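Local atomic coordinates of anopheles Plasmodium-responsive Leucine-rich repeat protein 1B (Anopheles gambiae, PDB entry 4XGO), a protein that probably takes part in the mosquito's response to Plasmodium, binding other proteins such as LRIM1 through its leucine-rich repeats. Residues 205-210 / 226-231; 160-165 / 181-186; 29-34 / 51-56. All coordinates share one frame; numbering follows the deposited sequence. Where two conformers were deposited one is given.

Contact 1 of 3, residues 205-210 / 226-231; sequences VDVDLS and QRLERL. Unlike the reference sequence in segment 205-210: Val205 (reference Thr).
The carboxylate of Asp206 and the guanidinium of Arg230 form the most directional side-chain pairing between the neighbouring parallel strands of 205-210 and 226-231. Arg230 NH1 reaches Asp206 OD1 at 3.0 Å, almost straight at 168°, and on the syn lone pair. The oxygen lies in the guanidinium plane, at its edge. The two side chains run alongside each other in the same direction, both with CG anti to the carbonyl carbon (chi1 -54° for Asp206 and -52° for Arg230). Arg230 NH1 also has Glu229 OE1 at 3.4 Å, but well out of the guanidinium plane, so that second salt bridge rests on charge alone.

Beside this network, Val205 CG2 sits over the centre of one face of the Arg227 guanidinium, 3.6 Å from CZ, while CG1 lies along the carboxylate end of Glu229. On the opposite face of the strands Val207 CG1 presses on Leu231 CD1 at 3.4 Å, a tight fit, with Leu228 CD1 also against it.

The backbone fixes this register. Val205 O accepts from both Glu229 N, at 2.8 Å, and Arg230 N, and Val207 N answers by donating to Arg230 O. Leu231 also touches Leu254 of strand 253-255. With Asp206 OD1 and Glu229 OE1 5.1 Å apart, the cation of Arg230 probably eases their repulsion, while Val207, Leu228 and Leu231 make an apolar contact on the other face.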
loop_
_atom_site.group_PDB
_atom_site.type_symbol
_atom_site.label_atom_id
_atom_site.label_comp_id
_atom_site.label_asym_id
_atom_site.label_seq_id
_atom_site.Cartn_x
_atom_site.Cartn_y
_atom_site.Cartn_z
ATOM N N VAL A 205 -25.059 -1.411 -19.851
ATOM C CA VAL A 205 -25.765 -2.300 -18.941
ATOM C C VAL A 205 -25.615 -1.849 -17.486
ATOM O O VAL A 205 -26.583 -1.869 -16.717
ATOM C CB VAL A 205 -25.266 -3.754 -19.116
ATOM C CG1 VAL A 205 -25.929 -4.686 -18.106
ATOM C CG2 VAL A 205 -25.547 -4.216 -20.538
ATOM N N ASP A 206 -24.398 -1.447 -17.112
ATOM C CA ASP A 206 -24.103 -1.016 -15.744
ATOM C C ASP A 206 -23.365 0.316 -15.801
ATOM O O ASP A 206 -22.308 0.440 -16.433
ATOM C CB ASP A 206 -23.259 -2.056 -15.004
ATOM C CG ASP A 206 -23.874 -3.445 -15.031
ATOM O OD1 ASP A 206 -25.017 -3.616 -14.562
ATOM O OD2 ASP A 206 -23.208 -4.375 -15.540
ATOM N N VAL A 207 -23.934 1.322 -15.159
ATOM C CA VAL A 207 -23.304 2.639 -15.101
ATOM C C VAL A 207 -23.272 3.130 -13.666
ATOM O O VAL A 207 -24.305 3.178 -12.989
ATOM C CB VAL A 207 -23.954 3.670 -16.071
ATOM C CG1 VAL A 207 -25.420 3.869 -15.794
ATOM C CG2 VAL A 207 -23.229 5.000 -15.998
ATOM N N ASP A 208 -22.068 3.453 -13.189
ATOM C CA ASP A 208 -21.888 3.998 -11.849
ATOM C C ASP A 208 -21.430 5.468 -11.932
ATOM O O ASP A 208 -20.326 5.773 -12.410
ATOM C CB ASP A 208 -20.911 3.137 -11.046
ATOM C CG ASP A 208 -20.906 3.456 -9.561
ATOM O OD1 ASP A 208 -21.375 4.522 -9.132
ATOM O OD2 ASP A 208 -20.409 2.610 -8.791
ATOM N N LEU A 209 -22.323 6.360 -11.498
ATOM C CA LEU A 209 -22.082 7.790 -11.442
ATOM C C LEU A 209 -22.121 8.322 -10.022
ATOM O O LEU A 209 -22.267 9.538 -9.805
ATOM C CB LEU A 209 -23.127 8.532 -12.293
ATOM C CG LEU A 209 -23.212 8.150 -13.772
ATOM C CD1 LEU A 209 -24.370 8.852 -14.472
ATOM C CD2 LEU A 209 -21.928 8.422 -14.504
ATOM N N SER A 210 -21.978 7.434 -9.045
ATOM C CA SER A 210 -22.037 7.834 -7.652
ATOM C C SER A 210 -20.840 8.723 -7.312
ATOM O O SER A 210 -19.816 8.687 -8.001
ATOM C CB SER A 210 -22.134 6.625 -6.712
ATOM O OG SER A 210 -20.891 5.972 -6.541
ATOM N N GLN A 226 -30.841 0.518 -24.640
ATOM C CA GLN A 226 -31.488 -0.706 -25.076
ATOM C C GLN A 226 -31.475 -1.786 -23.984
ATOM O O GLN A 226 -32.375 -2.622 -23.922
ATOM C CB GLN A 226 -30.796 -1.196 -26.349
ATOM C CG GLN A 226 -30.516 -0.050 -27.317
ATOM C CD GLN A 226 -30.364 -0.503 -28.746
ATOM O OE1 GLN A 226 -29.340 -1.069 -29.123
ATOM N NE2 GLN A 226 -31.387 -0.255 -29.552
ATOM N N ARG A 227 -30.472 -1.756 -23.108
ATOM C CA ARG A 227 -30.286 -2.854 -22.167
ATOM C C ARG A 227 -29.771 -2.471 -20.779
ATOM O O ARG A 227 -29.263 -3.331 -20.057
ATOM C CB ARG A 227 -29.377 -3.913 -22.799
ATOM C CG ARG A 227 -28.380 -3.379 -23.811
ATOM C CD ARG A 227 -27.448 -4.484 -24.281
ATOM N NE ARG A 227 -26.078 -3.991 -24.363
ATOM C CZ ARG A 227 -24.987 -4.715 -24.109
ATOM N NH1 ARG A 227 -25.074 -6.008 -23.762
ATOM N NH2 ARG A 227 -23.790 -4.133 -24.198
ATOM N N LEU A 228 -29.958 -1.216 -20.383
ATOM C CA LEU A 228 -29.485 -0.760 -19.087
ATOM C C LEU A 228 -30.149 -1.547 -17.956
ATOM O O LEU A 228 -31.381 -1.669 -17.917
ATOM C CB LEU A 228 -29.748 0.729 -18.918
ATOM C CG LEU A 228 -29.188 1.370 -17.648
ATOM C CD1 LEU A 228 -27.665 1.419 -17.643
ATOM C CD2 LEU A 228 -29.758 2.760 -17.469
ATOM N N GLU A 229 -29.326 -2.101 -17.070
ATOM C CA GLU A 229 -29.799 -2.897 -15.929
ATOM C C GLU A 229 -29.545 -2.240 -14.577
ATOM O O GLU A 229 -30.351 -2.389 -13.655
ATOM C CB GLU A 229 -29.155 -4.281 -15.920
ATOM C CG GLU A 229 -29.632 -5.189 -17.044
ATOM C CD GLU A 229 -28.991 -6.559 -16.997
ATOM O OE1 GLU A 229 -28.612 -7.005 -15.889
ATOM O OE2 GLU A 229 -28.859 -7.179 -18.078
ATOM N N ARG A 230 -28.428 -1.535 -14.435
ATOM C CA ARG A 230 -28.046 -0.989 -13.128
ATOM C C ARG A 230 -27.546 0.435 -13.285
ATOM O O ARG A 230 -26.638 0.705 -14.083
ATOM C CB ARG A 230 -26.972 -1.865 -12.468
ATOM C CG ARG A 230 -27.356 -3.334 -12.411
ATOM C CD ARG A 230 -26.316 -4.129 -11.665
ATOM N NE ARG A 230 -26.731 -5.515 -11.505
ATOM C CZ ARG A 230 -26.656 -6.451 -12.454
ATOM N NH1 ARG A 230 -26.184 -6.177 -13.673
ATOM N NH2 ARG A 230 -27.059 -7.692 -12.171
ATOM N N LEU A 231 -28.163 1.338 -12.518
ATOM C CA LEU A 231 -27.829 2.755 -12.528
ATOM C C LEU A 231 -27.587 3.216 -11.096
ATOM O O LEU A 231 -28.493 3.180 -10.234
ATOM C CB LEU A 231 -28.952 3.576 -13.187
ATOM C CG LEU A 231 -28.807 5.096 -13.100
ATOM C CD1 LEU A 231 -27.586 5.581 -13.859
ATOM C CD2 LEU A 231 -30.054 5.779 -13.622
#

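Contact 2 of 3, residues 160-165 / 181-186. With NAG (2-acetamido-2-deoxy-beta-D-glucopyranose), chain C.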
loop_
_atom_site.group_PDB
_atom_site.type_symbol
_atom_site.label_atom_id
_atom_site.label_comp_id
_atom_site.label_asym_id
_atom_site.label_seq_id
_atom_site.Cartn_x
_atom_site.Cartn_y
_atom_site.Cartn_z
ATOM N N ALA A 160 -14.935 1.367 -29.352
ATOM C CA ALA A 160 -15.409 -0.010 -29.148
ATOM C C ALA A 160 -15.004 -0.646 -27.824
ATOM O O ALA A 160 -15.083 -1.862 -27.680
ATOM C CB ALA A 160 -14.937 -0.885 -30.303
ATOM N N VAL A 161 -14.572 0.154 -26.857
ATOM C CA VAL A 161 -14.301 -0.371 -25.519
ATOM C C VAL A 161 -15.597 -0.905 -24.906
ATOM O O VAL A 161 -16.662 -0.285 -25.032
ATOM C CB VAL A 161 -13.599 0.679 -24.609
ATOM C CG1 VAL A 161 -14.446 1.929 -24.413
ATOM C CG2 VAL A 161 -13.237 0.083 -23.261
ATOM N N GLU A 162 -15.491 -2.076 -24.278
ATOM C CA GLU A 162 -16.635 -2.783 -23.707
ATOM C C GLU A 162 -16.744 -2.516 -22.209
ATOM O O GLU A 162 -17.844 -2.448 -21.667
ATOM C CB GLU A 162 -16.495 -4.292 -23.954
ATOM C CG GLU A 162 -17.652 -5.145 -23.437
ATOM C CD GLU A 162 -17.466 -5.674 -22.015
ATOM O OE1 GLU A 162 -16.321 -5.757 -21.533
ATOM O OE2 GLU A 162 -18.484 -6.025 -21.361
ATOM N N GLU A 163 -15.611 -2.405 -21.531
ATOM C CA GLU A 163 -15.623 -2.093 -20.114
ATOM C C GLU A 163 -14.563 -1.052 -19.817
ATOM O O GLU A 163 -13.399 -1.214 -20.191
ATOM C CB GLU A 163 -15.407 -3.344 -19.249
ATOM C CG GLU A 163 -15.313 -3.017 -17.772
ATOM C CD GLU A 163 -15.512 -4.206 -16.832
ATOM O OE1 GLU A 163 -15.376 -5.396 -17.272
ATOM O OE2 GLU A 163 -15.771 -3.933 -15.624
ATOM N N LEU A 164 -14.973 0.005 -19.124
ATOM C CA LEU A 164 -14.093 1.107 -18.828
ATOM C C LEU A 164 -14.270 1.577 -17.397
ATOM O O LEU A 164 -15.378 1.906 -16.992
ATOM C CB LEU A 164 -14.334 2.256 -19.800
ATOM C CG LEU A 164 -13.584 3.563 -19.567
ATOM C CD1 LEU A 164 -12.092 3.381 -19.472
ATOM C CD2 LEU A 164 -13.886 4.510 -20.711
ATOM N N ASP A 165 -13.175 1.575 -16.638
ATOM C CA ASP A 165 -13.176 2.074 -15.276
ATOM C C ASP A 165 -12.318 3.340 -15.241
ATOM O O ASP A 165 -11.112 3.292 -15.465
ATOM C CB ASP A 165 -12.690 1.009 -14.287
ATOM C CG ASP A 165 -12.818 1.443 -12.814
ATOM O OD1 ASP A 165 -12.973 2.654 -12.522
ATOM O OD2 ASP A 165 -12.741 0.543 -11.925
ATOM N N GLU A 181 -20.808 -0.719 -28.121
ATOM C CA GLU A 181 -20.287 -1.887 -27.423
ATOM C C GLU A 181 -20.101 -1.684 -25.925
ATOM O O GLU A 181 -20.050 -2.666 -25.184
ATOM C CB GLU A 181 -18.947 -2.316 -28.025
ATOM C CG GLU A 181 -19.055 -2.794 -29.468
ATOM C CD GLU A 181 -19.943 -4.012 -29.604
ATOM O OE1 GLU A 181 -20.761 -4.046 -30.550
ATOM O OE2 GLU A 181 -19.829 -4.930 -28.754
ATOM N N LEU A 182 -19.962 -0.431 -25.497
ATOM C CA LEU A 182 -19.689 -0.122 -24.083
ATOM C C LEU A 182 -20.826 -0.616 -23.187
ATOM O O LEU A 182 -21.976 -0.186 -23.323
ATOM C CB LEU A 182 -19.480 1.372 -23.880
ATOM C CG LEU A 182 -19.117 1.844 -22.467
ATOM C CD1 LEU A 182 -17.848 1.168 -21.968
ATOM C CD2 LEU A 182 -18.967 3.362 -22.391
ATOM N N THR A 183 -20.463 -1.493 -22.261
ATOM C CA THR A 183 -21.393 -2.275 -21.444
ATOM C C THR A 183 -21.300 -1.880 -19.972
ATOM O O THR A 183 -22.321 -1.733 -19.303
ATOM C CB THR A 183 -21.077 -3.788 -21.628
ATOM O OG1 THR A 183 -21.335 -4.156 -22.996
ATOM C CG2 THR A 183 -21.902 -4.669 -20.726
ATOM N N ILE A 184 -20.079 -1.740 -19.463
ATOM C CA ILE A 184 -19.851 -1.403 -18.067
ATOM C C ILE A 184 -19.017 -0.132 -18.022
ATOM O O ILE A 184 -17.918 -0.105 -18.561
ATOM C CB ILE A 184 -19.108 -2.545 -17.353
ATOM C CG1 ILE A 184 -19.955 -3.830 -17.386
ATOM C CG2 ILE A 184 -18.791 -2.165 -15.923
ATOM C CD1 ILE A 184 -19.245 -5.045 -16.829
ATOM N N LEU A 185 -19.549 0.902 -17.372
ATOM C CA LEU A 185 -18.867 2.186 -17.224
ATOM C C LEU A 185 -18.847 2.606 -15.747
ATOM O O LEU A 185 -19.912 2.865 -15.130
ATOM C CB LEU A 185 -19.559 3.262 -18.047
ATOM C CG LEU A 185 -18.959 4.665 -18.054
ATOM C CD1 LEU A 185 -17.520 4.638 -18.521
ATOM C CD2 LEU A 185 -19.816 5.571 -18.935
ATOM N N LYS A 186 -17.642 2.696 -15.193
ATOM C CA LYS A 186 -17.468 3.085 -13.807
ATOM C C LYS A 186 -16.838 4.461 -13.782
ATOM O O LYS A 186 -15.685 4.636 -14.203
ATOM C CB LYS A 186 -16.563 2.097 -13.084
ATOM C CG LYS A 186 -16.918 0.657 -13.259
ATOM C CD LYS A 186 -18.298 0.336 -12.792
ATOM C CE LYS A 186 -18.421 0.379 -11.276
ATOM N NZ LYS A 186 -17.607 -0.669 -10.579
HETATM C C1 NAG C . -9.476 -0.930 -11.820
HETATM C C2 NAG C . -10.336 -2.114 -11.381
HETATM C C3 NAG C . -10.607 -2.036 -9.875
HETATM C C4 NAG C . -9.307 -1.935 -9.092
HETATM C C5 NAG C . -8.425 -0.842 -9.706
HETATM C C6 NAG C . -7.044 -0.866 -9.046
HETATM C C7 NAG C . -12.269 -3.101 -12.484
HETATM C C8 NAG C . -13.627 -2.907 -13.077
HETATM N N2 NAG C . -11.624 -2.045 -12.012
HETATM O O3 NAG C . -11.388 -3.136 -9.439
HETATM O O4 NAG C . -9.577 -1.500 -7.754
HETATM O O5 NAG C . -8.265 -1.010 -11.107
HETATM O O6 NAG C . -7.021 0.284 -8.223
HETATM O O7 NAG C . -11.784 -4.223 -12.452
#
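Glu162 O is gripped by two backbone donors of the adjoining repeat, Thr183 N at 2.9 Å and Ile184 N at 3.2 Å. The first arrives on a lone pair in the carbonyl plane, the second closer to the C=O direction. From there the parallel ladder proceeds regularly: Leu164 N donates to Ile184 O, and Lys186 N to Leu164 O at a nearly linear 172°. The axes of strands 163-165 and 184-186 diverge by only 5°.

Glu163, its CG anti to the backbone N (chi1 176°) and its chain extended, lies alongside Ile184, with OE2 against CG2 at 3.5 Å and CD near CD1. Glu162 instead bends at chi2 and crosses Thr183 obliquely, bringing OE2 to Thr183 CB, while OE1 makes a weak hydrogen bond to His144. The threonine hydroxyl turns back to its own segment and donates to Glu181 O. On the buried face Leu185 CD1 and Leu182 CD1 both approach Leu164 CB, at 4.2 and 4.3 Å.

Asp165 divides its carboxylate: OD1 is hydrogen-bonded to Ser167, while OD2 accepts from N2 of the N-acetylglucosamine at 2.8 Å. Lys186 CB packs against the carboxylate, and its coiled chain leaves NZ without contact to the acid. The sugar belongs to the protein's own glycan. Glu163 OE2 merely approaches its C8, whereas Asp165 holds the acetamido N-H by a straight, probably charge-strengthened bond that would restrict how the glycan lies.

Contact 3 of 3, residues 29-34 / 51-56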
loop_
_atom_site.group_PDB
_atom_site.type_symbol
_atom_site.label_atom_id
_atom_site.label_comp_id
_atom_site.label_asym_id
_atom_site.label_seq_id
_atom_site.Cartn_x
_atom_site.Cartn_y
_atom_site.Cartn_z
ATOM N N ASN A 29 9.533 -14.204 -16.259
ATOM C CA ASN A 29 9.122 -13.588 -15.010
ATOM C C ASN A 29 10.296 -12.932 -14.272
ATOM O O ASN A 29 11.117 -13.606 -13.636
ATOM C CB ASN A 29 8.399 -14.588 -14.112
ATOM C CG ASN A 29 7.806 -13.920 -12.883
ATOM O OD1 ASN A 29 7.744 -12.694 -12.816
ATOM N ND2 ASN A 29 7.344 -14.713 -11.922
ATOM N N LEU A 30 10.368 -11.600 -14.379
ATOM C CA LEU A 30 11.326 -10.802 -13.655
ATOM C C LEU A 30 10.633 -10.013 -12.562
ATOM O O LEU A 30 11.166 -9.017 -12.055
ATOM C CB LEU A 30 12.043 -9.852 -14.606
ATOM C CG LEU A 30 12.787 -10.490 -15.767
ATOM C CD1 LEU A 30 13.425 -9.402 -16.641
ATOM C CD2 LEU A 30 13.818 -11.490 -15.273
ATOM N N ASN A 31 9.445 -10.454 -12.162
ATOM C CA ASN A 31 8.742 -9.747 -11.087
ATOM C C ASN A 31 9.528 -9.835 -9.785
ATOM O O ASN A 31 10.067 -10.902 -9.458
ATOM C CB ASN A 31 7.396 -10.398 -10.807
ATOM C CG ASN A 31 6.400 -10.219 -11.932
ATOM O OD1 ASN A 31 6.580 -9.408 -12.847
ATOM N ND2 ASN A 31 5.339 -11.002 -11.873
ATOM N N GLY A 32 9.534 -8.756 -9.019
ATOM C CA GLY A 32 9.973 -8.791 -7.631
ATOM C C GLY A 32 11.465 -9.048 -7.443
ATOM O O GLY A 32 11.866 -9.594 -6.416
ATOM N N LEU A 33 12.282 -8.653 -8.430
ATOM C CA LEU A 33 13.740 -8.910 -8.360
ATOM C C LEU A 33 14.569 -7.665 -8.018
ATOM O O LEU A 33 15.794 -7.692 -8.155
ATOM C CB LEU A 33 14.240 -9.564 -9.644
ATOM C CG LEU A 33 13.602 -10.899 -10.022
ATOM C CD1 LEU A 33 14.132 -11.436 -11.342
ATOM C CD2 LEU A 33 13.775 -11.946 -8.908
ATOM N N GLN A 34 13.914 -6.636 -7.494
ATOM C CA GLN A 34 14.541 -5.345 -7.127
ATOM C C GLN A 34 15.333 -4.758 -8.299
ATOM O O GLN A 34 16.422 -4.220 -8.110
ATOM C CB GLN A 34 15.455 -5.473 -5.887
ATOM C CG GLN A 34 14.815 -6.067 -4.632
ATOM C CD GLN A 34 13.754 -5.192 -3.984
ATOM O OE1 GLN A 34 12.791 -5.711 -3.386
ATOM N NE2 GLN A 34 13.913 -3.864 -4.081
ATOM N N LYS A 51 5.701 -12.854 -23.434
ATOM C CA LYS A 51 5.121 -12.245 -22.218
ATOM C C LYS A 51 6.225 -11.873 -21.252
ATOM O O LYS A 51 7.014 -12.724 -20.823
ATOM C CB LYS A 51 4.133 -13.189 -21.542
ATOM C CG LYS A 51 3.016 -13.651 -22.447
ATOM C CD LYS A 51 1.955 -14.365 -21.628
ATOM C CE LYS A 51 0.867 -14.905 -22.534
ATOM N NZ LYS A 51 -0.123 -15.697 -21.756
ATOM N N LEU A 52 6.291 -10.588 -20.908
ATOM C CA LEU A 52 7.365 -10.070 -20.080
ATOM C C LEU A 52 6.790 -9.462 -18.820
ATOM O O LEU A 52 6.040 -8.488 -18.889
ATOM C CB LEU A 52 8.158 -9.016 -20.840
ATOM C CG LEU A 52 9.318 -8.328 -20.136
ATOM C CD1 LEU A 52 10.306 -9.350 -19.609
ATOM C CD2 LEU A 52 9.972 -7.335 -21.114
ATOM N N TYR A 53 7.122 -10.065 -17.684
ATOM C CA TYR A 53 6.617 -9.610 -16.394
ATOM C C TYR A 53 7.733 -8.944 -15.610
ATOM O O TYR A 53 8.741 -9.593 -15.297
ATOM C CB TYR A 53 6.047 -10.776 -15.591
ATOM C CG TYR A 53 5.059 -11.674 -16.290
ATOM C CD1 TYR A 53 4.198 -11.189 -17.259
ATOM C CD2 TYR A 53 4.953 -13.025 -15.925
ATOM C CE1 TYR A 53 3.260 -11.999 -17.861
ATOM C CE2 TYR A 53 4.007 -13.853 -16.511
ATOM C CZ TYR A 53 3.175 -13.351 -17.480
ATOM O OH TYR A 53 2.225 -14.163 -18.067
ATOM N N MET A 54 7.579 -7.639 -15.334
ATOM C CA MET A 54 8.554 -6.878 -14.531
ATOM C C MET A 54 7.866 -6.070 -13.418
ATOM O O MET A 54 8.300 -4.969 -13.037
ATOM C CB MET A 54 9.421 -5.979 -15.440
ATOM C CG MET A 54 10.192 -6.771 -16.468
ATOM S SD MET A 54 11.310 -5.725 -17.442
ATOM C CE MET A 54 10.210 -5.160 -18.700
ATOM N N ARG A 55 6.818 -6.667 -12.865
ATOM C CA ARG A 55 6.031 -6.056 -11.792
ATOM C C ARG A 55 6.823 -6.081 -10.467
ATOM O O ARG A 55 7.689 -6.931 -10.274
ATOM C CB ARG A 55 4.743 -6.865 -11.550
ATOM C CG ARG A 55 3.871 -7.203 -12.756
ATOM C CD ARG A 55 2.735 -8.156 -12.336
ATOM N NE ARG A 55 1.651 -7.384 -11.727
ATOM C CZ ARG A 55 0.816 -7.785 -10.775
ATOM N NH1 ARG A 55 0.878 -8.986 -10.228
ATOM N NH2 ARG A 55 -0.102 -6.940 -10.336
ATOM N N PHE A 56 6.525 -5.124 -9.586
ATOM C CA PHE A 56 7.072 -5.076 -8.233
ATOM C C PHE A 56 8.592 -4.978 -8.225
ATOM O O PHE A 56 9.275 -5.693 -7.486
ATOM C CB PHE A 56 6.616 -6.285 -7.400
ATOM C CG PHE A 56 5.125 -6.465 -7.353
ATOM C CD1 PHE A 56 4.361 -5.708 -6.503
ATOM C CD2 PHE A 56 4.509 -7.441 -8.118
ATOM C CE1 PHE A 56 2.989 -5.903 -6.425
ATOM C CE2 PHE A 56 3.141 -7.632 -8.059
ATOM C CZ PHE A 56 2.383 -6.858 -7.222
HETATM O O HOH W 1 11.459 -5.973 -6.093
#
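With CG anti to the carbonyl carbon (chi1 -69°), Asn31 swings its amide across to segment 51-56, while Asn29, whose CG is anti to the backbone N (chi1 -173°), folds its own amide back along the chain. Asn29 OD1 thereby accepts from Asn31 N at 2.9 Å, closing an Asx turn that helps to hold Asn31. Asn31 OD1 then takes Arg55 N at 2.8 Å, the donor standing above the amide plane. The same oxygen lies 3.1 Å from Tyr53 CB, and the Asn31 amide runs side by side with the Arg55 chain, steeply inclined to its guanidinium. Asn29 OD1 meets the Tyr53 ring at its edge.

Backbone bonds bracket this side-chain bridge. Leu30 N donates to Tyr53 O at 2.7 Å, and Gly32 N to Arg55 O at 2.9 Å, each nearly along the C=O axis. Leu30 to Leu33 make a type II turn, with Gly32 at positive phi. One water joins the far end, accepting from Gln34 N and donating to Phe56 O. On the inner side Leu30 CB lies against Met54 CG.

The asparagine steps repeat along the solenoid, as in leucine-rich repeats generally: Asn57 ND2 bonds to both Leu30 O and Met54 O, and Asn81 ND2 to Met54 O. Arg55 NE forms a salt bridge with Asp79 and NH1 a hydrogen bond to Gly32 O of the second subunit, whose Asn29 ND2 and Asn31 ND2 also bond to Asn31 O, so this end joins two copies. Strand 51-53 runs between strands 27-29 and 75-77, while Leu30 and Met54 pack onto strand 35-38.

Contacts 1 and 2 each pair successive strands of the parallel ladder in the leucine-rich repeat domain, whereas contact 3 pairs mainly the turns that follow strands 27-29 and 51-53 of the same ladder. Along the chain they come in the order 3, 2, 1. Contacts 2 and 1 are immediate neighbours, their centres 11 Å apart: strand 184-186 adjoins strand 206-208, and Val205 N probably bonds to Thr183 O. Contact 3 stands near the N-terminal end, its centre 29 Å from that of contact 2 and 37 Å from that of contact 1, touching neither. The same stacking principle thus serves different surroundings: a subunit interface, a glycan and a salt-bridge network.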